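Local atomic coordinates of U4/U6 snRNA-associated-splicing factor PRP24 (Saccharomyces cerevisiae, PDB entry 4N0T), a protein that binds U6 snRNA, takes part in annealing it to U4 snRNA and acts as a recycling factor of the spliceosome. Residues E7-L12 and R52-R57; L278-C283 and I324-D329. One frame throughout, in Å; residues are numbered along the deposited sequence.

How the interactions relate
Interactions 1 and 2 are the same strand pairing in two RNA recognition motifs, the first and the occluded one, with centres about 45 Å apart on opposite sides of the chain's centre. In each, the first strand runs antiparallel to the third, and a valine or isoleucine meets a phenylalanine beneath the helices of the fold; both are largely buried. The chemistry parts on the other face. T10, R52 and E54 make this face of interaction 1 polar and, at R52 and E54, charged, the nearest atom about 4 Å from bound RNA. In interaction 2, L281, I324 and I326 stand in the corresponding places, under added helices, the nearest atom about 11 Å from RNA.

Interaction 1. Residues E7-L12 and R52-R57; sequences ELTTVL and RIEFAR
V11 and F55 meet on the helix-covered face of the first RNA recognition motif, a βαββαβ fold in which strand 10-16 pairs antiparallel with strand 49-55. This is the tightly packed side. V11 CG2 touches the edge of the phenyl ring in its plane, 3.9 Å from F55 CE2, and also rests on I53 CB, while helix 58-65 covers V11 and F55 and helix 22-29 covers I53. The other face is polar. T10 CG2, anti to its backbone N, lies over one face of the R52 guanidinium, offset toward the rim, and is 3.5 Å from R52 CG. R52 NH2 forms a salt bridge with E54 OE1 at 3.6 Å; R52 NE has a second partner in D132, and E54 OE2 one in R4. T9 clamps the strand end: its OG1 donates to F55 O at 2.7 Å and its CG2 lies 3.6 Å from R57 C. An alanine here would probably leave F55 O without this hydroxyl donor and open a gap beside the R57 backbone. Beyond T9 packing thins toward R57, which is exposed just before helix 58-65. F55 N binds T9 O at 2.9 Å, standing 39° out of the carbonyl plane.

Interaction 2. Residues L278-C283 and I324-D329; sequences LETLIC and IIIFRD
F327 sets one edge of its ring against I282, with CE2 of F327 3.8 Å from both CG1 and CD1 of the isoleucine. The CD1 methyl lies in the plane of the ring. I282 CG1 sits between its own backbone N and carbonyl carbon (chi1 70°), a position from which it also touches I325 CB at 4.1 Å; the two isoleucines lie side by side and point the same way. I325 CG2 in turn stands 3.5 Å above one face of the phenyl ring, toward its rim. Helix 330-340 covers this layer, L337 and L340 meeting I282 and A333 and M336 meeting F327.

The two strands are the first and third of the occluded RNA recognition motif, and their backbones join at the I282–I325 pair. I325 N gives a nearly straight bond of 2.8 Å to I282 O, approaching almost along the C=O axis, and I282 N answers to I325 O. At the end of the pairing F327 N binds T280 O at 2.7 Å.

On the reverse face, the one that commonly meets RNA in this fold, the side chains are apolar. I324 CG2 crosses beside L281, 4.0 Å from its CB, and I324 CG1 reaches C283 SG at 3.9 Å, while I326 CG1 packs beside L281 CB. L269 of helix 258-270 and I355 of helix 355-365 both press on L281, consistent with a sheet surface occluded by flanking helices. Toward the turn from L278 to L281, the T280 hydroxyl is held by E277 O and touches I326 CG2 with OG1. Beyond it D329 OD1 caps helix 330-340 by accepting from F332 N.

Interaction 1. Residues E7-L12 and R52-R57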
loop_
_atom_site.group_PDB
_atom_site.type_symbol
_atom_site.label_atom_id
_atom_site.label_comp_id
_atom_site.label_asym_id
_atom_site.label_seq_id
_atom_site.Cartn_x
_atom_site.Cartn_y
_atom_site.Cartn_z
ATOM N N GLU A 7 -16.865 -1.138 -10.838
ATOM C CA GLU A 7 -18.135 -0.442 -10.664
ATOM C C GLU A 7 -19.144 -0.829 -11.736
ATOM O O GLU A 7 -20.332 -1.046 -11.447
ATOM C CB GLU A 7 -17.920 1.074 -10.695
ATOM C CG GLU A 7 -19.235 1.850 -10.703
ATOM C CD GLU A 7 -19.062 3.348 -10.546
ATOM O OE1 GLU A 7 -18.779 3.799 -9.413
ATOM O OE2 GLU A 7 -19.228 4.079 -11.552
ATOM N N LEU A 8 -18.667 -0.912 -12.975
ATOM C CA LEU A 8 -19.545 -1.192 -14.108
ATOM C C LEU A 8 -20.439 -2.404 -13.881
ATOM O O LEU A 8 -21.606 -2.405 -14.275
ATOM C CB LEU A 8 -18.720 -1.387 -15.385
ATOM C CG LEU A 8 -19.550 -1.494 -16.668
ATOM C CD1 LEU A 8 -20.247 -0.170 -16.951
ATOM C CD2 LEU A 8 -18.695 -1.938 -17.859
ATOM N N THR A 9 -19.915 -3.433 -13.222
ATOM C CA THR A 9 -20.706 -4.641 -13.036
ATOM C C THR A 9 -21.262 -4.800 -11.620
ATOM O O THR A 9 -21.740 -5.873 -11.258
ATOM C CB THR A 9 -19.918 -5.903 -13.416
ATOM O OG1 THR A 9 -18.829 -6.085 -12.498
ATOM C CG2 THR A 9 -19.376 -5.781 -14.834
ATOM N N THR A 10 -21.213 -3.729 -10.837
ATOM C CA THR A 10 -21.643 -3.810 -9.441
ATOM C C THR A 10 -22.999 -3.132 -9.231
ATOM O O THR A 10 -23.255 -2.021 -9.731
ATOM C CB THR A 10 -20.603 -3.185 -8.499
ATOM O OG1 THR A 10 -19.345 -3.839 -8.705
ATOM C CG2 THR A 10 -21.012 -3.359 -7.042
ATOM N N VAL A 11 -23.858 -3.803 -8.485
ATOM C CA VAL A 11 -25.153 -3.225 -8.152
ATOM C C VAL A 11 -25.304 -3.073 -6.651
ATOM O O VAL A 11 -24.633 -3.764 -5.864
ATOM C CB VAL A 11 -26.332 -4.067 -8.691
ATOM C CG1 VAL A 11 -26.205 -4.225 -10.204
ATOM C CG2 VAL A 11 -26.376 -5.427 -8.017
ATOM N N LEU A 12 -26.213 -2.180 -6.275
ATOM C CA LEU A 12 -26.561 -1.922 -4.889
ATOM C C LEU A 12 -27.975 -2.442 -4.674
ATOM O O LEU A 12 -28.856 -2.165 -5.487
ATOM C CB LEU A 12 -26.563 -0.413 -4.648
ATOM C CG LEU A 12 -27.032 0.060 -3.267
ATOM C CD1 LEU A 12 -26.062 -0.417 -2.222
ATOM C CD2 LEU A 12 -27.176 1.577 -3.211
ATOM N N ARG A 52 -23.992 -5.183 -1.649
ATOM C CA ARG A 52 -23.241 -4.832 -2.836
ATOM C C ARG A 52 -22.969 -6.141 -3.557
ATOM O O ARG A 52 -22.475 -7.092 -2.953
ATOM C CB ARG A 52 -21.912 -4.174 -2.434
ATOM C CG ARG A 52 -20.940 -3.976 -3.568
ATOM C CD ARG A 52 -19.611 -3.456 -3.015
ATOM N NE ARG A 52 -18.655 -3.180 -4.072
ATOM C CZ ARG A 52 -17.847 -4.094 -4.594
ATOM N NH1 ARG A 52 -17.886 -5.336 -4.140
ATOM N NH2 ARG A 52 -16.996 -3.766 -5.555
ATOM N N ILE A 53 -23.317 -6.211 -4.840
ATOM C CA ILE A 53 -23.083 -7.433 -5.607
ATOM C C ILE A 53 -22.272 -7.089 -6.842
ATOM O O ILE A 53 -22.710 -6.299 -7.695
ATOM C CB ILE A 53 -24.408 -8.136 -6.022
ATOM C CG1 ILE A 53 -25.296 -8.379 -4.804
ATOM C CG2 ILE A 53 -24.114 -9.471 -6.719
ATOM C CD1 ILE A 53 -26.694 -8.877 -5.187
ATOM N N GLU A 54 -21.070 -7.655 -6.927
ATOM C CA GLU A 54 -20.223 -7.443 -8.087
ATOM C C GLU A 54 -20.386 -8.649 -9.007
ATOM O O GLU A 54 -20.031 -9.774 -8.635
ATOM C CB GLU A 54 -18.762 -7.279 -7.674
ATOM C CG GLU A 54 -17.847 -7.031 -8.859
ATOM C CD GLU A 54 -16.399 -6.863 -8.457
ATOM O OE1 GLU A 54 -16.118 -6.811 -7.239
ATOM O OE2 GLU A 54 -15.542 -6.780 -9.363
ATOM N N PHE A 55 -20.939 -8.417 -10.195
ATOM C CA PHE A 55 -21.158 -9.493 -11.160
ATOM C C PHE A 55 -19.936 -9.664 -12.045
ATOM O O PHE A 55 -19.168 -8.727 -12.232
ATOM C CB PHE A 55 -22.399 -9.207 -12.014
ATOM C CG PHE A 55 -23.679 -9.462 -11.287
ATOM C CD1 PHE A 55 -24.221 -10.743 -11.244
ATOM C CD2 PHE A 55 -24.326 -8.437 -10.613
ATOM C CE1 PHE A 55 -25.405 -10.999 -10.551
ATOM C CE2 PHE A 55 -25.497 -8.679 -9.921
ATOM C CZ PHE A 55 -26.042 -9.964 -9.889
ATOM N N ALA A 56 -19.761 -10.871 -12.573
ATOM C CA ALA A 56 -18.674 -11.137 -13.508
ATOM C C ALA A 56 -18.784 -10.262 -14.753
ATOM O O ALA A 56 -17.777 -9.774 -15.268
ATOM C CB ALA A 56 -18.663 -12.601 -13.896
ATOM N N ARG A 57 -20.006 -10.072 -15.242
ATOM C CA ARG A 57 -20.231 -9.330 -16.483
ATOM C C ARG A 57 -21.407 -8.364 -16.376
ATOM O O ARG A 57 -22.279 -8.544 -15.527
ATOM C CB ARG A 57 -20.461 -10.307 -17.647
ATOM C CG ARG A 57 -19.249 -11.176 -17.972
ATOM C CD ARG A 57 -19.524 -12.122 -19.134
ATOM N NE ARG A 57 -20.292 -13.297 -18.727
ATOM C CZ ARG A 57 -19.799 -14.297 -17.999
ATOM N NH1 ARG A 57 -18.537 -14.264 -17.579
ATOM N NH2 ARG A 57 -20.570 -15.332 -17.685
#

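Interaction 2. Residues L278-C283 and I324-D329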
loop_
_atom_site.group_PDB
_atom_site.type_symbol
_atom_site.label_atom_id
_atom_site.label_comp_id
_atom_site.label_asym_id
_atom_site.label_seq_id
_atom_site.Cartn_x
_atom_site.Cartn_y
_atom_site.Cartn_z
ATOM N N LEU A 278 22.325 -13.503 10.625
ATOM C CA LEU A 278 21.158 -14.377 10.536
ATOM C C LEU A 278 20.595 -14.733 11.909
ATOM O O LEU A 278 19.386 -14.929 12.068
ATOM C CB LEU A 278 21.495 -15.651 9.749
ATOM C CG LEU A 278 21.717 -15.475 8.241
ATOM C CD1 LEU A 278 21.933 -16.809 7.540
ATOM C CD2 LEU A 278 20.567 -14.716 7.583
ATOM N N GLU A 279 21.468 -14.817 12.905
ATOM C CA GLU A 279 21.023 -15.246 14.224
ATOM C C GLU A 279 20.289 -14.131 14.975
ATOM O O GLU A 279 19.716 -14.375 16.031
ATOM C CB GLU A 279 22.189 -15.817 15.043
ATOM C CG GLU A 279 23.239 -14.805 15.469
ATOM C CD GLU A 279 24.388 -15.461 16.219
ATOM O OE1 GLU A 279 24.606 -16.680 16.024
ATOM O OE2 GLU A 279 25.066 -14.762 17.006
ATOM N N THR A 280 20.285 -12.918 14.419
ATOM C CA THR A 280 19.553 -11.810 15.037
ATOM C C THR A 280 18.138 -11.641 14.461
ATOM O O THR A 280 17.386 -10.765 14.905
ATOM C CB THR A 280 20.289 -10.466 14.895
ATOM O OG1 THR A 280 20.306 -10.063 13.518
ATOM C CG2 THR A 280 21.719 -10.567 15.421
ATOM N N LEU A 281 17.787 -12.454 13.470
ATOM C CA LEU A 281 16.469 -12.312 12.836
ATOM C C LEU A 281 15.588 -13.553 12.948
ATOM O O LEU A 281 16.077 -14.673 13.140
ATOM C CB LEU A 281 16.609 -11.902 11.364
ATOM C CG LEU A 281 17.253 -12.865 10.354
ATOM C CD1 LEU A 281 16.243 -13.864 9.795
ATOM C CD2 LEU A 281 17.904 -12.091 9.211
ATOM N N ILE A 282 14.283 -13.349 12.804
ATOM C CA ILE A 282 13.354 -14.458 12.639
ATOM C C ILE A 282 12.398 -14.116 11.502
ATOM O O ILE A 282 12.291 -12.957 11.100
ATOM C CB ILE A 282 12.512 -14.724 13.910
ATOM C CG1 ILE A 282 11.500 -13.596 14.129
ATOM C CG2 ILE A 282 13.410 -14.922 15.140
ATOM C CD1 ILE A 282 10.563 -13.850 15.308
ATOM N N CYS A 283 11.716 -15.128 10.976
ATOM C CA CYS A 283 10.680 -14.895 9.989
ATOM C C CYS A 283 9.345 -15.244 10.603
ATOM O O CYS A 283 9.255 -16.165 11.418
ATOM C CB CYS A 283 10.897 -15.781 8.768
ATOM S SG CYS A 283 12.372 -15.316 7.825
ATOM N N ILE A 324 10.422 -10.573 7.671
ATOM C CA ILE A 324 11.625 -10.743 8.466
ATOM C C ILE A 324 11.618 -9.704 9.572
ATOM O O ILE A 324 11.362 -8.515 9.334
ATOM C CB ILE A 324 12.877 -10.540 7.618
ATOM C CG1 ILE A 324 12.981 -11.667 6.583
ATOM C CG2 ILE A 324 14.126 -10.490 8.508
ATOM C CD1 ILE A 324 14.078 -11.445 5.528
ATOM N N ILE A 325 11.864 -10.164 10.796
ATOM C CA ILE A 325 11.995 -9.259 11.927
ATOM C C ILE A 325 13.434 -9.335 12.395
ATOM O O ILE A 325 13.912 -10.407 12.767
ATOM C CB ILE A 325 11.116 -9.683 13.108
ATOM C CG1 ILE A 325 9.707 -10.085 12.648
ATOM C CG2 ILE A 325 11.070 -8.552 14.145
ATOM C CD1 ILE A 325 8.886 -8.946 12.114
ATOM N N ILE A 326 14.139 -8.211 12.354
ATOM C CA ILE A 326 15.532 -8.204 12.783
ATOM C C ILE A 326 15.577 -7.601 14.173
ATOM O O ILE A 326 15.075 -6.489 14.396
ATOM C CB ILE A 326 16.400 -7.386 11.835
ATOM C CG1 ILE A 326 16.247 -7.901 10.402
ATOM C CG2 ILE A 326 17.858 -7.440 12.271
ATOM C CD1 ILE A 326 17.125 -7.145 9.405
ATOM N N PHE A 327 16.123 -8.360 15.120
ATOM C CA PHE A 327 16.213 -7.894 16.498
ATOM C C PHE A 327 17.637 -7.421 16.779
ATOM O O PHE A 327 18.466 -7.396 15.875
ATOM C CB PHE A 327 15.823 -9.009 17.463
ATOM C CG PHE A 327 14.380 -9.429 17.347
ATOM C CD1 PHE A 327 13.374 -8.645 17.893
ATOM C CD2 PHE A 327 14.033 -10.604 16.690
ATOM C CE1 PHE A 327 12.033 -9.033 17.797
ATOM C CE2 PHE A 327 12.696 -10.993 16.575
ATOM C CZ PHE A 327 11.699 -10.201 17.134
ATOM N N ARG A 328 17.922 -7.066 18.028
ATOM C CA ARG A 328 19.218 -6.454 18.344
ATOM C C ARG A 328 20.291 -7.448 18.778
ATOM O O ARG A 328 21.483 -7.173 18.627
ATOM C CB ARG A 328 19.051 -5.326 19.361
ATOM C CG ARG A 328 17.916 -4.382 18.984
ATOM C CD ARG A 328 18.309 -2.927 19.109
ATOM N NE ARG A 328 18.523 -2.273 17.820
ATOM C CZ ARG A 328 18.001 -1.095 17.486
ATOM N NH1 ARG A 328 17.229 -0.440 18.343
ATOM N NH2 ARG A 328 18.248 -0.573 16.294
ATOM N N ASP A 329 19.879 -8.598 19.309
ATOM C CA ASP A 329 20.819 -9.697 19.544
ATOM C C ASP A 329 20.196 -11.078 19.327
ATOM O O ASP A 329 18.972 -11.213 19.254
ATOM C CB ASP A 329 21.461 -9.601 20.933
ATOM C CG ASP A 329 20.452 -9.731 22.054
ATOM O OD1 ASP A 329 20.019 -10.869 22.337
ATOM O OD2 ASP A 329 20.097 -8.697 22.654
#